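Local coordinates for protein hyaluronidase (Thermobaculum terrenum, PDB 5DIY) that probably removes N-acetylglucosamine from O-GlcNAc-modified proteins as a family 84 glycoside hydrolase, here in a variant whose predicted proton donor has been changed, at residues M231-L235 and F432-V436; K306-N311 and W375-Y379; M354-Y358 and E378-W382. One frame throughout, in Å; residues are numbered along the deposited sequence.

Interaction 1. Residues M231-L235 and F432-V436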
ATOM      1  N   MET C 231       7.518  -1.446   2.198  1.00 26.02           N
ATOM      2  CA  MET C 231       6.180  -1.876   2.606  1.00 25.85           C
ATOM      3  C   MET C 231       5.804  -3.287   2.142  1.00 25.83           C
ATOM      4  O   MET C 231       4.758  -3.788   2.551  1.00 24.93           O
ATOM      5  CB  MET C 231       5.129  -0.886   2.085  1.00 25.96           C
ATOM      6  CG  MET C 231       5.300   0.543   2.588  1.00 26.41           C
ATOM      7  SD  MET C 231       3.922   1.587   2.077  1.00 26.68           S
ATOM      8  CE  MET C 231       4.241   1.659   0.309  1.00 26.74           C
ATOM      9  N   MET C 232       6.633  -3.932   1.311  1.00 26.35           N
ATOM     10  CA  MET C 232       6.342  -5.310   0.831  1.00 26.66           C
ATOM     11  C   MET C 232       5.940  -6.340   1.912  1.00 25.16           C
ATOM     12  O   MET C 232       5.067  -7.162   1.665  1.00 25.17           O
ATOM     13  CB  MET C 232       7.492  -5.853  -0.041  1.00 28.47           C
ATOM     14  CG  MET C 232       7.451  -5.398  -1.498  1.00 29.91           C
ATOM     15  SD  MET C 232       8.577  -6.319  -2.580  1.00 32.27           S
ATOM     16  CE  MET C 232      10.128  -5.532  -2.159  1.00 31.45           C
ATOM     17  N   PRO C 233       6.558  -6.297   3.107  1.00 24.48           N
ATOM     18  CA  PRO C 233       6.126  -7.206   4.186  1.00 23.81           C
ATOM     19  C   PRO C 233       4.689  -7.023   4.705  1.00 23.66           C
ATOM     20  O   PRO C 233       4.147  -7.944   5.329  1.00 22.47           O
ATOM     21  CB  PRO C 233       7.130  -6.919   5.297  1.00 24.11           C
ATOM     22  CG  PRO C 233       8.357  -6.487   4.583  1.00 24.41           C
ATOM     23  CD  PRO C 233       7.853  -5.669   3.423  1.00 24.51           C
ATOM     24  N   GLU C 234       4.080  -5.866   4.444  1.00 22.92           N
ATOM     25  CA  GLU C 234       2.731  -5.558   4.927  1.00 22.80           C
ATOM     26  C   GLU C 234       1.663  -5.967   3.931  1.00 22.94           C
ATOM     27  O   GLU C 234       1.715  -5.553   2.772  1.00 23.54           O
ATOM     28  CB  GLU C 234       2.610  -4.064   5.191  1.00 22.48           C
ATOM     29  CG  GLU C 234       3.570  -3.565   6.251  1.00 22.66           C
ATOM     30  CD  GLU C 234       3.808  -2.070   6.200  1.00 22.81           C
ATOM     31  OE1 GLU C 234       3.043  -1.330   5.536  1.00 22.76           O
ATOM     32  OE2 GLU C 234       4.776  -1.643   6.850  1.00 23.02           O
ATOM     33  N   LEU C 235       0.693  -6.767   4.382  1.00 22.95           N
ATOM     34  CA  LEU C 235      -0.468  -7.092   3.564  1.00 22.58           C
ATOM     35  C   LEU C 235      -1.524  -6.000   3.745  1.00 22.36           C
ATOM     36  O   LEU C 235      -2.266  -5.993   4.737  1.00 21.58           O
ATOM     37  CB  LEU C 235      -1.043  -8.464   3.912  1.00 22.60           C
ATOM     38  CG  LEU C 235      -2.241  -8.923   3.077  1.00 23.20           C
ATOM     39  CD1 LEU C 235      -1.865  -9.059   1.607  1.00 23.36           C
ATOM     40  CD2 LEU C 235      -2.803 -10.229   3.623  1.00 23.74           C
ATOM     41  N   PHE C 432      11.514 -13.796   9.416  1.00 27.05           N
ATOM     42  CA  PHE C 432      10.175 -13.762   8.813  1.00 27.29           C
ATOM     43  C   PHE C 432      10.131 -12.693   7.728  1.00 27.21           C
ATOM     44  O   PHE C 432      10.697 -11.625   7.898  1.00 27.88           O
ATOM     45  CB  PHE C 432       9.079 -13.505   9.873  1.00 26.99           C
ATOM     46  CG  PHE C 432       8.634 -14.739  10.633  1.00 26.76           C
ATOM     47  CD1 PHE C 432       9.389 -15.920  10.649  1.00 26.36           C
ATOM     48  CD2 PHE C 432       7.451 -14.706  11.366  1.00 26.69           C
ATOM     49  CE1 PHE C 432       8.961 -17.027  11.371  1.00 26.50           C
ATOM     50  CE2 PHE C 432       7.018 -15.815  12.079  1.00 26.85           C
ATOM     51  CZ  PHE C 432       7.776 -16.975  12.083  1.00 26.21           C
ATOM     52  N   ARG C 433       9.484 -13.016   6.613  1.00 29.66           N
ATOM     53  CA  ARG C 433       9.390 -12.128   5.450  1.00 31.88           C
ATOM     54  C   ARG C 433       8.234 -11.130   5.540  1.00 30.90           C
ATOM     55  O   ARG C 433       8.280 -10.084   4.886  1.00 32.80           O
ATOM     56  CB  ARG C 433       9.221 -12.945   4.167  1.00 34.46           C
ATOM     57  CG  ARG C 433      10.370 -13.900   3.850  1.00 37.98           C
ATOM     58  CD  ARG C 433       9.840 -15.134   3.136  1.00 41.11           C
ATOM     59  NE  ARG C 433      10.878 -15.937   2.493  1.00 44.51           N
ATOM     60  CZ  ARG C 433      10.674 -17.125   1.915  1.00 47.35           C
ATOM     61  NH1 ARG C 433       9.457 -17.680   1.890  1.00 49.49           N
ATOM     62  NH2 ARG C 433      11.694 -17.767   1.350  1.00 48.13           N
ATOM     63  N   THR C 434       7.200 -11.454   6.319  1.00 28.55           N
ATOM     64  CA  THR C 434       6.019 -10.592   6.434  1.00 27.49           C
ATOM     65  C   THR C 434       5.935  -9.910   7.787  1.00 27.19           C
ATOM     66  O   THR C 434       6.620 -10.295   8.739  1.00 27.75           O
ATOM     67  CB  THR C 434       4.703 -11.360   6.222  1.00 26.86           C
ATOM     68  OG1 THR C 434       4.339 -12.066   7.415  1.00 25.77           O
ATOM     69  CG2 THR C 434       4.792 -12.315   5.033  1.00 26.30           C
ATOM     70  N   ARG C 435       5.063  -8.908   7.854  1.00 27.29           N
ATOM     71  CA  ARG C 435       4.794  -8.159   9.078  1.00 27.13           C
ATOM     72  C   ARG C 435       3.451  -8.574   9.698  1.00 25.67           C
ATOM     73  O   ARG C 435       2.793  -7.771  10.371  1.00 24.07           O
ATOM     74  CB  ARG C 435       4.827  -6.650   8.774  1.00 28.17           C
ATOM     75  CG  ARG C 435       4.874  -5.763  10.017  1.00 29.86           C
ATOM     76  CD  ARG C 435       6.044  -4.801  10.062  1.00 30.79           C
ATOM     77  NE  ARG C 435       5.740  -3.490   9.498  1.00 32.00           N
ATOM     78  CZ  ARG C 435       5.852  -2.300  10.107  1.00 31.29           C
ATOM     79  NH1 ARG C 435       6.254  -2.165  11.368  1.00 31.53           N
ATOM     80  NH2 ARG C 435       5.553  -1.210   9.416  1.00 31.11           N
ATOM     81  N   VAL C 436       3.042  -9.826   9.481  1.00 24.48           N
ATOM     82  CA  VAL C 436       1.837 -10.355  10.130  1.00 23.85           C
ATOM     83  C   VAL C 436       2.044 -10.376  11.651  1.00 22.83           C
ATOM     84  O   VAL C 436       3.116 -10.737  12.130  1.00 22.77           O
ATOM     85  CB  VAL C 436       1.434 -11.748   9.579  1.00 23.71           C
ATOM     86  CG1 VAL C 436       2.410 -12.840   9.996  1.00 23.50           C
ATOM     87  CG2 VAL C 436       0.014 -12.104   9.998  1.00 23.95           C
TER
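Pro-233 and Arg-435 are joined through their backbones. Arg-435 N donates to Pro-233 O over 2.9 Å with an N-H...O angle of 162°. The same oxygen also accepts a hydrogen bond from the Trp-375 indole, so two N-H groups hold it, and Thr-434 CA lies 3.4 Å from Pro-233 O as a CA-H...O contact. The carbonyl is presented by a type I beta turn from Met-231 to Glu-234.

The charged part of the contact is a salt bridge between Glu-234 and Arg-435, whose side chains run side by side in the same direction. Arg-435 NH2 meets Glu-234 OE2 at 2.7 Å with an N-H...O angle of 172°. The carboxylate oxygen lies in the guanidinium plane, at its edge, yet it is approached from above the carboxylate plane. A second bond from Arg-435 NE to the same OE2 is weak, at 3.4 Å. Arg-435 has CG anti to its backbone nitrogen (chi1 -167°), and bends at chi2 and chi3 swing the guanidinium back alongside the carboxylate. The other oxygen, Glu-234 OE1, is hydrogen-bonded to His-236.

Van der Waals contact is slight: Pro-233 CB rests 3.4 Å from the carbonyl oxygen Arg-433 O, and the CB atoms of Pro-233 and Arg-435 are 4.2 Å apart. Thr-434 OG1 turns to Glu-378 on helix 373-398.

The contact joins the loop between the last two strands of the TIM barrel to the loop between helices 412-428 and 440-451. Glu-234 is about 10 Å, side chain to ligand, from the bound N-acetylglucosamine. Engagement of both carboxylate oxygens, and of one carbonyl by two donors, is consistent with a polar contact that restrains the turn carbonyl and the carboxylate.

Interaction 2. Residues K306-N311 and W375-Y379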
ATOM      1  N   LYS C 306     -11.029 -12.004  11.627  1.00 28.12           N
ATOM      2  CA  LYS C 306      -9.997 -12.371  12.602  1.00 27.56           C
ATOM      3  C   LYS C 306      -8.580 -12.230  12.055  1.00 26.07           C
ATOM      4  O   LYS C 306      -7.705 -11.714  12.736  1.00 24.75           O
ATOM      5  CB  LYS C 306     -10.198 -13.810  13.098  1.00 27.64           C
ATOM      6  CG  LYS C 306      -9.391 -14.140  14.339  1.00 28.76           C
ATOM      7  CD  LYS C 306     -10.010 -13.461  15.553  1.00 30.10           C
ATOM      8  CE  LYS C 306      -9.033 -13.318  16.684  1.00 30.78           C
ATOM      9  NZ  LYS C 306      -9.585 -12.409  17.724  1.00 30.89           N
ATOM     10  N   PHE C 307      -8.366 -12.718  10.838  1.00 25.07           N
ATOM     11  CA  PHE C 307      -7.065 -12.661  10.196  1.00 24.49           C
ATOM     12  C   PHE C 307      -6.651 -11.204   9.932  1.00 24.03           C
ATOM     13  O   PHE C 307      -5.466 -10.868  10.044  1.00 22.38           O
ATOM     14  CB  PHE C 307      -7.096 -13.475   8.895  1.00 24.20           C
ATOM     15  CG  PHE C 307      -5.809 -13.450   8.124  1.00 24.27           C
ATOM     16  CD1 PHE C 307      -4.671 -14.077   8.625  1.00 24.26           C
ATOM     17  CD2 PHE C 307      -5.737 -12.821   6.881  1.00 24.71           C
ATOM     18  CE1 PHE C 307      -3.483 -14.064   7.917  1.00 24.61           C
ATOM     19  CE2 PHE C 307      -4.548 -12.812   6.161  1.00 24.74           C
ATOM     20  CZ  PHE C 307      -3.419 -13.429   6.680  1.00 25.19           C
ATOM     21  N   TYR C 308      -7.629 -10.352   9.601  1.00 24.44           N
ATOM     22  CA  TYR C 308      -7.362  -8.932   9.342  1.00 24.48           C
ATOM     23  C   TYR C 308      -6.838  -8.196  10.583  1.00 24.68           C
ATOM     24  O   TYR C 308      -6.055  -7.260  10.443  1.00 25.14           O
ATOM     25  CB  TYR C 308      -8.572  -8.189   8.733  1.00 24.19           C
ATOM     26  CG  TYR C 308      -8.301  -6.700   8.616  1.00 24.59           C
ATOM     27  CD1 TYR C 308      -7.201  -6.235   7.881  1.00 24.87           C
ATOM     28  CD2 TYR C 308      -9.078  -5.761   9.300  1.00 24.70           C
ATOM     29  CE1 TYR C 308      -6.894  -4.882   7.812  1.00 24.97           C
ATOM     30  CE2 TYR C 308      -8.783  -4.399   9.228  1.00 25.38           C
ATOM     31  CZ  TYR C 308      -7.690  -3.967   8.482  1.00 25.06           C
ATOM     32  OH  TYR C 308      -7.377  -2.634   8.402  1.00 25.30           O
ATOM     33  N   GLN C 309      -7.218  -8.635  11.784  1.00 24.99           N
ATOM     34  CA  GLN C 309      -6.689  -8.032  13.020  1.00 25.01           C
ATOM     35  C   GLN C 309      -5.153  -8.079  13.141  1.00 24.48           C
ATOM     36  O   GLN C 309      -4.570  -7.218  13.789  1.00 25.87           O
ATOM     37  CB  GLN C 309      -7.312  -8.681  14.252  1.00 25.21           C
ATOM     38  CG  GLN C 309      -8.785  -8.382  14.448  1.00 25.61           C
ATOM     39  CD  GLN C 309      -9.374  -9.115  15.640  1.00 26.80           C
ATOM     40  OE1 GLN C 309      -8.807 -10.095  16.131  1.00 26.62           O
ATOM     41  NE2 GLN C 309     -10.516  -8.634  16.119  1.00 27.38           N
ATOM     42  N   SER C 310      -4.521  -9.070  12.510  1.00 23.87           N
ATOM     43  CA  SER C 310      -3.060  -9.194  12.449  1.00 23.77           C
ATOM     44  C   SER C 310      -2.428  -8.585  11.173  1.00 24.32           C
ATOM     45  O   SER C 310      -1.200  -8.628  11.011  1.00 24.79           O
ATOM     46  CB  SER C 310      -2.664 -10.680  12.588  1.00 24.28           C
ATOM     47  OG  SER C 310      -2.856 -11.148  13.918  1.00 23.94           O
ATOM     48  N   ASN C 311      -3.246  -8.007  10.286  1.00 24.13           N
ATOM     49  CA  ASN C 311      -2.766  -7.355   9.063  1.00 24.17           C
ATOM     50  C   ASN C 311      -3.273  -5.920   8.918  1.00 23.96           C
ATOM     51  O   ASN C 311      -3.600  -5.477   7.812  1.00 23.91           O
ATOM     52  CB  ASN C 311      -3.170  -8.188   7.844  1.00 24.77           C
ATOM     53  CG  ASN C 311      -2.505  -9.549   7.832  1.00 25.09           C
ATOM     54  OD1 ASN C 311      -1.333  -9.671   7.483  1.00 24.79           O
ATOM     55  ND2 ASN C 311      -3.247 -10.577   8.228  1.00 26.29           N
ATOM     56  N   TRP C 375       1.634 -14.691   4.200  1.00 27.52           N
ATOM     57  CA  TRP C 375       1.100 -14.109   5.424  1.00 27.84           C
ATOM     58  C   TRP C 375       0.372 -15.171   6.240  1.00 27.22           C
ATOM     59  O   TRP C 375       0.506 -15.194   7.458  1.00 26.50           O
ATOM     60  CB  TRP C 375       0.193 -12.908   5.117  1.00 27.46           C
ATOM     61  CG  TRP C 375       0.968 -11.701   4.670  1.00 27.93           C
ATOM     62  CD1 TRP C 375       1.461 -10.706   5.466  1.00 27.82           C
ATOM     63  CD2 TRP C 375       1.360 -11.368   3.330  1.00 27.84           C
ATOM     64  NE1 TRP C 375       2.125  -9.774   4.711  1.00 27.11           N
ATOM     65  CE2 TRP C 375       2.083 -10.157   3.396  1.00 27.71           C
ATOM     66  CE3 TRP C 375       1.159 -11.967   2.080  1.00 28.58           C
ATOM     67  CZ2 TRP C 375       2.603  -9.529   2.256  1.00 28.08           C
ATOM     68  CZ3 TRP C 375       1.686 -11.345   0.945  1.00 28.71           C
ATOM     69  CH2 TRP C 375       2.400 -10.140   1.045  1.00 28.42           C
ATOM     70  N   LEU C 376      -0.379 -16.049   5.570  1.00 27.60           N
ATOM     71  CA  LEU C 376      -1.026 -17.193   6.236  1.00 28.91           C
ATOM     72  C   LEU C 376      -0.023 -18.143   6.898  1.00 29.06           C
ATOM     73  O   LEU C 376      -0.239 -18.585   8.022  1.00 28.20           O
ATOM     74  CB  LEU C 376      -1.902 -17.985   5.259  1.00 29.20           C
ATOM     75  CG  LEU C 376      -3.195 -17.339   4.755  1.00 29.74           C
ATOM     76  CD1 LEU C 376      -3.774 -18.155   3.605  1.00 29.51           C
ATOM     77  CD2 LEU C 376      -4.216 -17.203   5.875  1.00 30.40           C
ATOM     78  N   GLU C 377       1.069 -18.445   6.197  1.00 29.73           N
ATOM     79  CA  GLU C 377       2.105 -19.342   6.714  1.00 30.68           C
ATOM     80  C   GLU C 377       2.742 -18.809   7.992  1.00 30.03           C
ATOM     81  O   GLU C 377       2.841 -19.529   8.989  1.00 29.34           O
ATOM     82  CB  GLU C 377       3.193 -19.586   5.659  1.00 32.69           C
ATOM     83  CG  GLU C 377       2.763 -20.528   4.539  1.00 35.06           C
ATOM     84  CD  GLU C 377       3.789 -20.647   3.416  1.00 36.24           C
ATOM     85  OE1 GLU C 377       4.845 -19.985   3.471  1.00 38.17           O
ATOM     86  OE2 GLU C 377       3.534 -21.408   2.458  1.00 39.96           O
ATOM     87  N   GLU C 378       3.171 -17.549   7.958  1.00 28.70           N
ATOM     88  CA  GLU C 378       3.764 -16.916   9.136  1.00 27.28           C
ATOM     89  C   GLU C 378       2.744 -16.658  10.258  1.00 26.65           C
ATOM     90  O   GLU C 378       3.106 -16.709  11.428  1.00 26.82           O
ATOM     91  CB  GLU C 378       4.556 -15.660   8.753  1.00 27.32           C
ATOM     92  CG  GLU C 378       5.968 -16.023   8.310  1.00 27.91           C
ATOM     93  CD  GLU C 378       6.705 -14.943   7.546  1.00 27.98           C
ATOM     94  OE1 GLU C 378       6.379 -13.741   7.670  1.00 27.80           O
ATOM     95  OE2 GLU C 378       7.657 -15.298   6.830  1.00 28.05           O
ATOM     96  N   TYR C 379       1.478 -16.426   9.903  1.00 25.59           N
ATOM     97  CA  TYR C 379       0.385 -16.363  10.888  1.00 25.18           C
ATOM     98  C   TYR C 379       0.270 -17.666  11.693  1.00 25.72           C
ATOM     99  O   TYR C 379       0.206 -17.633  12.927  1.00 24.83           O
ATOM    100  CB  TYR C 379      -0.933 -16.062  10.180  1.00 24.41           C
ATOM    101  CG  TYR C 379      -2.138 -15.817  11.060  1.00 24.37           C
ATOM    102  CD1 TYR C 379      -2.312 -14.596  11.703  1.00 23.78           C
ATOM    103  CD2 TYR C 379      -3.141 -16.782  11.200  1.00 24.06           C
ATOM    104  CE1 TYR C 379      -3.435 -14.347  12.473  1.00 23.58           C
ATOM    105  CE2 TYR C 379      -4.266 -16.540  11.975  1.00 23.54           C
ATOM    106  CZ  TYR C 379      -4.411 -15.322  12.607  1.00 23.44           C
ATOM    107  OH  TYR C 379      -5.516 -15.073  13.382  1.00 22.94           O
TER
HETATM  108  O   HOH W   1      -5.520 -12.479  14.233  1.00 24.59           O
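Trp-375 begins the contact from helix 373-398, its CB set 4.0 Å from Phe-307 CZ, at the edge of the phenyl ring. Its indole CD1 lies 3.6 Å from Asn-311 OD1, with the amide plane steeply inclined to the indole, while the indole N-H serves the neighbouring loop. The next residue, Leu-376, places CD2 over a face of Phe-307, 4.1 Å from the ring centroid and 22° off the normal: a CH-pi contact, offset toward the rim. The opposite face of this phenyl is covered by Asn-311 ND2, which also donates to Phe-307 O at 2.9 Å.

The phenyl ring is therefore sandwiched where the end of helix 301-308 and the turn after it pack on helix 373-398, in the helical part of the chain.

Tyr-379 completes the enclosure with an edge-to-face stack: the edge of Phe-307 points at the tyrosine face, with centroids 5.1 Å apart and planes at 80°. Both side chains carry CG anti to the backbone nitrogen (Tyr-379 chi1 -174°), and they reach past one another from their facing helices. Ser-310 OG lies at the tyrosine's edge, and one water joins Tyr-379 OH (2.7 Å), Ser-310 OG and Lys-306 O. A leucine in place of Tyr-379 would probably deprive Phe-307 of its aromatic face and the water of its phenolic partner.

Interaction 3. Residues M354-Y358 and E378-W382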
ATOM      1  N   MET C 354      -7.351 -18.320  16.386  1.00 26.25           N
ATOM      2  CA  MET C 354      -6.336 -18.178  15.340  1.00 25.15           C
ATOM      3  C   MET C 354      -6.130 -19.468  14.531  1.00 25.68           C
ATOM      4  O   MET C 354      -5.952 -19.405  13.313  1.00 25.08           O
ATOM      5  CB  MET C 354      -4.993 -17.704  15.942  1.00 24.48           C
ATOM      6  CG  MET C 354      -5.035 -16.283  16.501  1.00 24.33           C
ATOM      7  SD  MET C 354      -3.526 -15.720  17.324  1.00 23.76           S
ATOM      8  CE  MET C 354      -2.467 -15.364  15.930  1.00 24.59           C
ATOM      9  N   GLN C 355      -6.145 -20.619  15.205  1.00 25.31           N
ATOM     10  CA  GLN C 355      -6.069 -21.936  14.540  1.00 25.58           C
ATOM     11  C   GLN C 355      -7.254 -22.192  13.621  1.00 25.82           C
ATOM     12  O   GLN C 355      -7.070 -22.622  12.481  1.00 25.98           O
ATOM     13  CB  GLN C 355      -5.969 -23.074  15.573  1.00 25.44           C
ATOM     14  CG  GLN C 355      -4.635 -23.111  16.290  1.00 25.40           C
ATOM     15  CD  GLN C 355      -4.589 -24.070  17.468  1.00 25.54           C
ATOM     16  OE1 GLN C 355      -5.620 -24.486  17.995  1.00 26.23           O
ATOM     17  NE2 GLN C 355      -3.385 -24.420  17.889  1.00 24.81           N
ATOM     18  N   THR C 356      -8.456 -21.928  14.132  1.00 26.14           N
ATOM     19  CA  THR C 356      -9.706 -22.023  13.369  1.00 27.63           C
ATOM     20  C   THR C 356      -9.672 -21.118  12.135  1.00 28.15           C
ATOM     21  O   THR C 356     -10.063 -21.528  11.042  1.00 27.56           O
ATOM     22  CB  THR C 356     -10.906 -21.614  14.254  1.00 28.90           C
ATOM     23  OG1 THR C 356     -11.029 -22.542  15.333  1.00 30.90           O
ATOM     24  CG2 THR C 356     -12.226 -21.579  13.473  1.00 29.48           C
ATOM     25  N   THR C 357      -9.213 -19.883  12.341  1.00 27.24           N
ATOM     26  CA  THR C 357      -9.076 -18.896  11.279  1.00 26.71           C
ATOM     27  C   THR C 357      -8.121 -19.366  10.194  1.00 26.93           C
ATOM     28  O   THR C 357      -8.466 -19.325   9.016  1.00 27.20           O
ATOM     29  CB  THR C 357      -8.593 -17.548  11.846  1.00 26.12           C
ATOM     30  OG1 THR C 357      -9.596 -17.033  12.722  1.00 25.05           O
ATOM     31  CG2 THR C 357      -8.320 -16.535  10.735  1.00 26.81           C
ATOM     32  N   TYR C 358      -6.930 -19.805  10.589  1.00 27.28           N
ATOM     33  CA  TYR C 358      -5.965 -20.309   9.622  1.00 28.76           C
ATOM     34  C   TYR C 358      -6.537 -21.491   8.851  1.00 30.04           C
ATOM     35  O   TYR C 358      -6.505 -21.501   7.623  1.00 30.04           O
ATOM     36  CB  TYR C 358      -4.650 -20.729  10.281  1.00 28.83           C
ATOM     37  CG  TYR C 358      -3.757 -21.483   9.328  1.00 29.76           C
ATOM     38  CD1 TYR C 358      -2.946 -20.801   8.424  1.00 29.59           C
ATOM     39  CD2 TYR C 358      -3.762 -22.887   9.289  1.00 30.85           C
ATOM     40  CE1 TYR C 358      -2.142 -21.482   7.528  1.00 30.07           C
ATOM     41  CE2 TYR C 358      -2.962 -23.583   8.389  1.00 30.98           C
ATOM     42  CZ  TYR C 358      -2.153 -22.875   7.515  1.00 30.19           C
ATOM     43  OH  TYR C 358      -1.353 -23.544   6.633  1.00 29.90           O
ATOM     44  N   GLU C 378       3.171 -17.549   7.958  1.00 28.70           N
ATOM     45  CA  GLU C 378       3.764 -16.916   9.136  1.00 27.28           C
ATOM     46  C   GLU C 378       2.744 -16.658  10.258  1.00 26.65           C
ATOM     47  O   GLU C 378       3.106 -16.709  11.428  1.00 26.82           O
ATOM     48  CB  GLU C 378       4.556 -15.660   8.753  1.00 27.32           C
ATOM     49  CG  GLU C 378       5.968 -16.023   8.310  1.00 27.91           C
ATOM     50  CD  GLU C 378       6.705 -14.943   7.546  1.00 27.98           C
ATOM     51  OE1 GLU C 378       6.379 -13.741   7.670  1.00 27.80           O
ATOM     52  OE2 GLU C 378       7.657 -15.298   6.830  1.00 28.05           O
ATOM     53  N   TYR C 379       1.478 -16.426   9.903  1.00 25.59           N
ATOM     54  CA  TYR C 379       0.385 -16.363  10.888  1.00 25.18           C
ATOM     55  C   TYR C 379       0.270 -17.666  11.693  1.00 25.72           C
ATOM     56  O   TYR C 379       0.206 -17.633  12.927  1.00 24.83           O
ATOM     57  CB  TYR C 379      -0.933 -16.062  10.180  1.00 24.41           C
ATOM     58  CG  TYR C 379      -2.138 -15.817  11.060  1.00 24.37           C
ATOM     59  CD1 TYR C 379      -2.312 -14.596  11.703  1.00 23.78           C
ATOM     60  CD2 TYR C 379      -3.141 -16.782  11.200  1.00 24.06           C
ATOM     61  CE1 TYR C 379      -3.435 -14.347  12.473  1.00 23.58           C
ATOM     62  CE2 TYR C 379      -4.266 -16.540  11.975  1.00 23.54           C
ATOM     63  CZ  TYR C 379      -4.411 -15.322  12.607  1.00 23.44           C
ATOM     64  OH  TYR C 379      -5.516 -15.073  13.382  1.00 22.94           O
ATOM     65  N   LYS C 380       0.249 -18.804  10.997  1.00 26.91           N
ATOM     66  CA  LYS C 380       0.239 -20.110  11.675  1.00 27.59           C
ATOM     67  C   LYS C 380       1.464 -20.300  12.565  1.00 26.18           C
ATOM     68  O   LYS C 380       1.336 -20.768  13.691  1.00 26.25           O
ATOM     69  CB  LYS C 380       0.120 -21.288  10.686  1.00 29.76           C
ATOM     70  CG  LYS C 380       0.388 -22.643  11.338  1.00 31.39           C
ATOM     71  CD  LYS C 380      -0.360 -23.796  10.701  1.00 34.31           C
ATOM     72  CE  LYS C 380      -0.174 -25.070  11.525  1.00 34.65           C
ATOM     73  NZ  LYS C 380       1.261 -25.467  11.634  1.00 35.04           N
ATOM     74  N   LEU C 381       2.644 -19.958  12.060  1.00 25.75           N
ATOM     75  CA  LEU C 381       3.865 -20.046  12.868  1.00 25.46           C
ATOM     76  C   LEU C 381       3.745 -19.260  14.186  1.00 24.96           C
ATOM     77  O   LEU C 381       4.023 -19.805  15.254  1.00 23.01           O
ATOM     78  CB  LEU C 381       5.097 -19.594  12.065  1.00 26.75           C
ATOM     79  CG  LEU C 381       5.961 -20.649  11.338  1.00 27.78           C
ATOM     80  CD1 LEU C 381       5.208 -21.916  10.938  1.00 28.70           C
ATOM     81  CD2 LEU C 381       6.665 -20.039  10.133  1.00 27.19           C
ATOM     82  N   TRP C 382       3.306 -18.001  14.118  1.00 23.62           N
ATOM     83  CA  TRP C 382       3.136 -17.196  15.344  1.00 23.75           C
ATOM     84  C   TRP C 382       2.146 -17.863  16.302  1.00 22.92           C
ATOM     85  O   TRP C 382       2.337 -17.830  17.512  1.00 22.49           O
ATOM     86  CB  TRP C 382       2.671 -15.763  15.031  1.00 23.27           C
ATOM     87  CG  TRP C 382       3.731 -14.826  14.496  1.00 22.53           C
ATOM     88  CD1 TRP C 382       3.689 -14.142  13.318  1.00 22.78           C
ATOM     89  CD2 TRP C 382       4.957 -14.445  15.135  1.00 22.48           C
ATOM     90  NE1 TRP C 382       4.819 -13.372  13.171  1.00 22.39           N
ATOM     91  CE2 TRP C 382       5.612 -13.536  14.274  1.00 22.60           C
ATOM     92  CE3 TRP C 382       5.572 -14.791  16.346  1.00 22.37           C
ATOM     93  CZ2 TRP C 382       6.854 -12.968  14.585  1.00 22.91           C
ATOM     94  CZ3 TRP C 382       6.805 -14.226  16.654  1.00 22.73           C
ATOM     95  CH2 TRP C 382       7.433 -13.324  15.775  1.00 22.43           C
TER
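Tyr-379 reaches from helix 373-398 to Met-354 on helix 340-362, where its hydroxyl end meets the methionine chain: Met-354 CG lies 3.4 Å from Tyr-379 OH. The methionine runs obliquely across the ring, and its bend at chi3 brings the terminal CE to 3.7 Å from Tyr-379 CE1. The sulfur stands 5.5 Å from the ring centroid, 38° off its normal, a Met-aromatic contact at an oblique angle. Met-354 O and Tyr-358 CB lie at the ring's edge, and Thr-357 CG2 approaches Tyr-379 OH to 4.1 Å.

Tyr-358 forms the second site, with Lys-380. Lys-380 CD sits over one face of the Tyr-358 ring, 3.8 Å from its centroid and 24° off the normal, a CH-pi contact whose closest atoms are Tyr-358 CE2 and Lys-380 CD at 3.5 Å. Lys-380 CB adds to the same overlap, 3.8 Å from Tyr-358 CD1. Beyond CD the lysine chain turns away, and its amine pairs with Asp-384 on its own helix.

The two helix segments run nearly antiparallel, at 158°, with axes 10.0 Å apart at closest approach, a spacing bridged by these long side chains. No direct hydrogen bond crosses between the segments. The interface therefore rests on methylene, methyl, sulfur and ring surfaces, with the lysine charge probably offset by Asp-384 of its own helix.

Helix 373-398 ties the three contacts together: interactions 2 and 3 both use it, share Tyr-379, which touches both partners, and have centres about 7 Å apart, while interaction 1 touches it through Trp-375 and Glu-378. The centres of interactions 1 and 2 are about 10 Å apart and those of 1 and 3 about 15 Å. Along the chain, interaction 1 spans the longest separation, from 231-235 to 432-436, and the segments of the other two fall between its ends. The contacts thus run outward from the TIM barrel: interaction 1 ties a barrel loop to the helical part, and interactions 2 and 3 continue the packing into it.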